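Local structure of galacto-N-biose/lacto-N-biose I transporter substrate-binding protein (Bifidobacterium longum, 2Z8F) at residues I182-W192 against T206-Y216. The protein binds galacto-N-biose and lacto-N-biose I, and also lacto-N-tetraose, as the extracellular sugar-binding component of a bifidobacterial ABC transporter. Residues are numbered along the deposited sequence; the frame is centred on the assembly and turned at random.
Sequences ISGLAGASGGW and TDGSKATADFY
Tyr216 carries CG anti to its carbonyl carbon (chi1 -75°), which swings the phenol toward Leu185 and Ile182. Leu185 meets the phenol crosswise in the ring plane, CD1 lying 3.3 Å from Tyr216 OH, while CD1 of Ile182 sits over one ring face, offset toward the rim; Phe215 covers the opposite face. Leu185 suits the ring edge and Ile182 its face, both being apolar and branched enough to fit closely against the ring. At the other end Trp192, with CG likewise anti to its carbonyl carbon, brings its indole to Ser209 and Thr206.

Between the two aromatic ends the side chains are small. Ala186 CB rests 3.5 Å from Ser209 OG, and Gly208 has only hydrogens on its alpha carbon, with Ser189 OG 3.4 Å from Gly208 CA. The axes of 182-187 and 207-216 can therefore approach to 8.1 Å, at 123° between their directions. This is an α/α pair joined through the hairpin of strands 193-196 and 199-202, within a lobe of the periplasmic-binding-protein fold; Ile182 lies about 12 Å, side chain to sugar, from a galactose of the bound glycan. Phe392 of helix 389-405 also packs on Ile182, Ala186 and Ser209.

Thr206 is the N-cap of helix 207-221, its OG1 accepting a nearly straight bond from Ser209 N (3.0 Å, 167°). The same hydroxyl donates to a water that in turn donates to the carbonyls of Ala186 and of Gly190, the positive-phi residue that follows the helix, and weakly accepts from Trp192 NE1. A second water joins Ser189 OG to Gly208 N. Ser209 OG, 3.1 Å from Trp192 NE1, is bonded to Thr204 O. Thr212 suits a buried helix face: Thr212 OG1 donates to Gly208 O at 2.8 Å, from above the carbonyl plane, leaving CG2 to meet Ile182 CG2.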
loop_
_atom_site.group_PDB
_atom_site.type_symbol
_atom_site.label_atom_id
_atom_site.label_comp_id
_atom_site.label_asym_id
_atom_site.label_seq_id
_atom_site.Cartn_x
_atom_site.Cartn_y
_atom_site.Cartn_z
ATOM N N ILE A 182 -4.310 -7.803 -4.504
ATOM C CA ILE A 182 -4.797 -9.201 -4.414
ATOM C C ILE A 182 -3.991 -10.026 -3.416
ATOM O O ILE A 182 -4.561 -10.861 -2.683
ATOM C CB ILE A 182 -4.990 -9.845 -5.825
ATOM C CG1 ILE A 182 -6.290 -9.303 -6.421
ATOM C CG2 ILE A 182 -5.153 -11.362 -5.700
ATOM C CD1 ILE A 182 -6.504 -9.697 -7.927
ATOM N N SER A 183 -2.679 -9.804 -3.365
ATOM C CA SER A 183 -1.852 -10.416 -2.318
ATOM C C SER A 183 -2.367 -10.004 -0.929
ATOM O O SER A 183 -2.497 -10.841 -0.019
ATOM C CB SER A 183 -0.374 -10.028 -2.462
ATOM O OG SER A 183 -0.179 -8.638 -2.271
ATOM N N GLY A 184 -2.725 -8.733 -0.777
ATOM C CA GLY A 184 -3.199 -8.253 0.528
ATOM C C GLY A 184 -4.538 -8.882 0.905
ATOM O O GLY A 184 -4.755 -9.249 2.071
ATOM N N LEU A 185 -5.452 -9.008 -0.058
ATOM C CA LEU A 185 -6.773 -9.620 0.202
ATOM C C LEU A 185 -6.617 -11.084 0.588
ATOM O O LEU A 185 -7.211 -11.546 1.572
ATOM C CB LEU A 185 -7.660 -9.488 -1.039
ATOM C CG LEU A 185 -8.012 -8.026 -1.385
ATOM C CD1 LEU A 185 -8.720 -8.056 -2.721
ATOM C CD2 LEU A 185 -8.942 -7.430 -0.334
ATOM N N ALA A 186 -5.810 -11.818 -0.178
ATOM C CA ALA A 186 -5.537 -13.219 0.170
ATOM C C ALA A 186 -4.823 -13.324 1.523
ATOM O O ALA A 186 -5.162 -14.176 2.362
ATOM C CB ALA A 186 -4.727 -13.880 -0.926
ATOM N N GLY A 187 -3.891 -12.402 1.765
ATOM C CA GLY A 187 -3.015 -12.412 2.954
ATOM C C GLY A 187 -3.729 -12.075 4.248
ATOM O O GLY A 187 -3.206 -12.341 5.354
ATOM N N ALA A 188 -4.931 -11.515 4.119
ATOM C CA ALA A 188 -5.717 -11.079 5.286
ATOM C C ALA A 188 -5.924 -12.257 6.231
ATOM O O ALA A 188 -5.977 -12.077 7.442
ATOM C CB ALA A 188 -7.050 -10.528 4.830
ATOM N N SER A 189 -6.028 -13.446 5.658
ATOM C CA SER A 189 -6.346 -14.643 6.458
ATOM C C SER A 189 -5.158 -15.544 6.753
ATOM O O SER A 189 -5.314 -16.593 7.403
ATOM C CB SER A 189 -7.418 -15.449 5.756
ATOM O OG SER A 189 -7.016 -15.687 4.420
ATOM N N GLY A 190 -3.973 -15.173 6.294
ATOM C CA GLY A 190 -2.801 -15.982 6.586
ATOM C C GLY A 190 -1.617 -15.682 5.694
ATOM O O GLY A 190 -1.770 -15.341 4.510
ATOM N N GLY A 191 -0.431 -15.828 6.265
ATOM C CA GLY A 191 0.808 -15.564 5.553
ATOM C C GLY A 191 1.064 -16.577 4.451
ATOM O O GLY A 191 0.547 -17.706 4.473
ATOM N N TRP A 192 1.854 -16.153 3.479
ATOM C CA TRP A 192 2.375 -17.024 2.429
ATOM C C TRP A 192 3.808 -17.493 2.667
ATOM O O TRP A 192 4.252 -18.441 2.033
ATOM C CB TRP A 192 2.397 -16.255 1.099
ATOM C CG TRP A 192 1.061 -15.985 0.520
ATOM C CD1 TRP A 192 -0.160 -16.428 0.967
ATOM C CD2 TRP A 192 0.802 -15.267 -0.695
ATOM N NE1 TRP A 192 -1.173 -15.997 0.130
ATOM C CE2 TRP A 192 -0.598 -15.300 -0.912
ATOM C CE3 TRP A 192 1.630 -14.620 -1.627
ATOM C CZ2 TRP A 192 -1.205 -14.684 -2.010
ATOM C CZ3 TRP A 192 1.030 -14.019 -2.720
ATOM C CH2 TRP A 192 -0.366 -14.049 -2.904
ATOM N N THR A 206 -3.135 -20.606 -0.227
ATOM C CA THR A 206 -3.860 -20.793 1.021
ATOM C C THR A 206 -5.361 -20.797 0.799
ATOM O O THR A 206 -5.861 -20.535 -0.293
ATOM C CB THR A 206 -3.546 -19.641 1.942
ATOM O OG1 THR A 206 -3.946 -18.448 1.247
ATOM C CG2 THR A 206 -2.035 -19.553 2.264
ATOM N N ASP A 207 -6.133 -21.098 1.854
ATOM C CA ASP A 207 -7.571 -20.988 1.751
ATOM C C ASP A 207 -8.029 -19.576 1.362
ATOM O O ASP A 207 -9.000 -19.450 0.639
ATOM C CB ASP A 207 -8.246 -21.376 3.076
ATOM C CG ASP A 207 -7.981 -22.804 3.456
ATOM O OD1 ASP A 207 -7.428 -23.540 2.617
ATOM O OD2 ASP A 207 -8.317 -23.179 4.602
ATOM N N GLY A 208 -7.297 -18.557 1.811
ATOM C CA GLY A 208 -7.569 -17.152 1.446
ATOM C C GLY A 208 -7.295 -16.878 -0.023
ATOM O O GLY A 208 -8.088 -16.209 -0.705
ATOM N N SER A 209 -6.181 -17.386 -0.521
ATOM C CA SER A 209 -5.888 -17.264 -1.956
ATOM C C SER A 209 -7.003 -17.922 -2.775
ATOM O O SER A 209 -7.529 -17.369 -3.734
ATOM C CB SER A 209 -4.511 -17.862 -2.304
ATOM O OG SER A 209 -3.494 -17.123 -1.665
ATOM N N LYS A 210 -7.410 -19.125 -2.366
ATOM C CA LYS A 210 -8.481 -19.801 -3.077
ATOM C C LYS A 210 -9.823 -19.051 -3.069
ATOM O O LYS A 210 -10.503 -18.948 -4.097
ATOM C CB LYS A 210 -8.616 -21.218 -2.509
ATOM C CG LYS A 210 -7.388 -22.042 -2.790
ATOM C CD LYS A 210 -7.555 -23.448 -2.192
ATOM C CE LYS A 210 -6.234 -24.203 -2.212
ATOM N NZ LYS A 210 -5.964 -24.815 -3.543
ATOM N N ALA A 211 -10.177 -18.465 -1.920
ATOM C CA ALA A 211 -11.438 -17.768 -1.763
ATOM C C ALA A 211 -11.395 -16.476 -2.578
ATOM O O ALA A 211 -12.378 -16.105 -3.204
ATOM C CB ALA A 211 -11.676 -17.470 -0.280
ATOM N N THR A 212 -10.236 -15.833 -2.555
ATOM C CA THR A 212 -10.014 -14.569 -3.307
ATOM C C THR A 212 -10.133 -14.832 -4.810
ATOM O O THR A 212 -10.841 -14.101 -5.546
ATOM C CB THR A 212 -8.653 -13.965 -2.943
ATOM O OG1 THR A 212 -8.643 -13.584 -1.554
ATOM C CG2 THR A 212 -8.387 -12.703 -3.765
ATOM N N ALA A 213 -9.506 -15.906 -5.274
ATOM C CA ALA A 213 -9.609 -16.275 -6.689
ATOM C C ALA A 213 -11.053 -16.524 -7.093
ATOM O O ALA A 213 -11.513 -16.061 -8.119
ATOM C CB ALA A 213 -8.755 -17.521 -6.994
ATOM N N ASP A 214 -11.781 -17.268 -6.268
ATOM C CA ASP A 214 -13.165 -17.616 -6.581
ATOM C C ASP A 214 -14.054 -16.375 -6.673
ATOM O O ASP A 214 -14.870 -16.258 -7.578
ATOM C CB ASP A 214 -13.680 -18.576 -5.506
ATOM C CG ASP A 214 -15.075 -19.123 -5.796
ATOM O OD1 ASP A 214 -15.362 -19.557 -6.942
ATOM O OD2 ASP A 214 -15.896 -19.173 -4.826
ATOM N N PHE A 215 -13.843 -15.417 -5.765
ATOM C CA PHE A 215 -14.620 -14.184 -5.756
ATOM C C PHE A 215 -14.413 -13.440 -7.078
ATOM O O PHE A 215 -15.383 -13.140 -7.770
ATOM C CB PHE A 215 -14.185 -13.322 -4.581
ATOM C CG PHE A 215 -14.920 -11.985 -4.465
ATOM C CD1 PHE A 215 -16.254 -11.929 -4.041
ATOM C CD2 PHE A 215 -14.262 -10.793 -4.774
ATOM C CE1 PHE A 215 -16.918 -10.703 -3.900
ATOM C CE2 PHE A 215 -14.915 -9.542 -4.642
ATOM C CZ PHE A 215 -16.241 -9.503 -4.210
ATOM N N TYR A 216 -13.157 -13.188 -7.442
ATOM C CA TYR A 216 -12.907 -12.432 -8.682
ATOM C C TYR A 216 -13.282 -13.240 -9.917
ATOM O O TYR A 216 -13.752 -12.661 -10.894
ATOM C CB TYR A 216 -11.472 -11.893 -8.775
ATOM C CG TYR A 216 -11.241 -10.691 -7.850
ATOM C CD1 TYR A 216 -10.532 -10.836 -6.657
ATOM C CD2 TYR A 216 -11.749 -9.429 -8.176
ATOM C CE1 TYR A 216 -10.346 -9.743 -5.768
ATOM C CE2 TYR A 216 -11.544 -8.325 -7.325
ATOM C CZ TYR A 216 -10.842 -8.487 -6.132
ATOM O OH TYR A 216 -10.647 -7.396 -5.285
HETATM O O HOH W 1 -3.403 -16.253 2.616
HETATM O O HOH W 2 -5.650 -18.125 4.180
#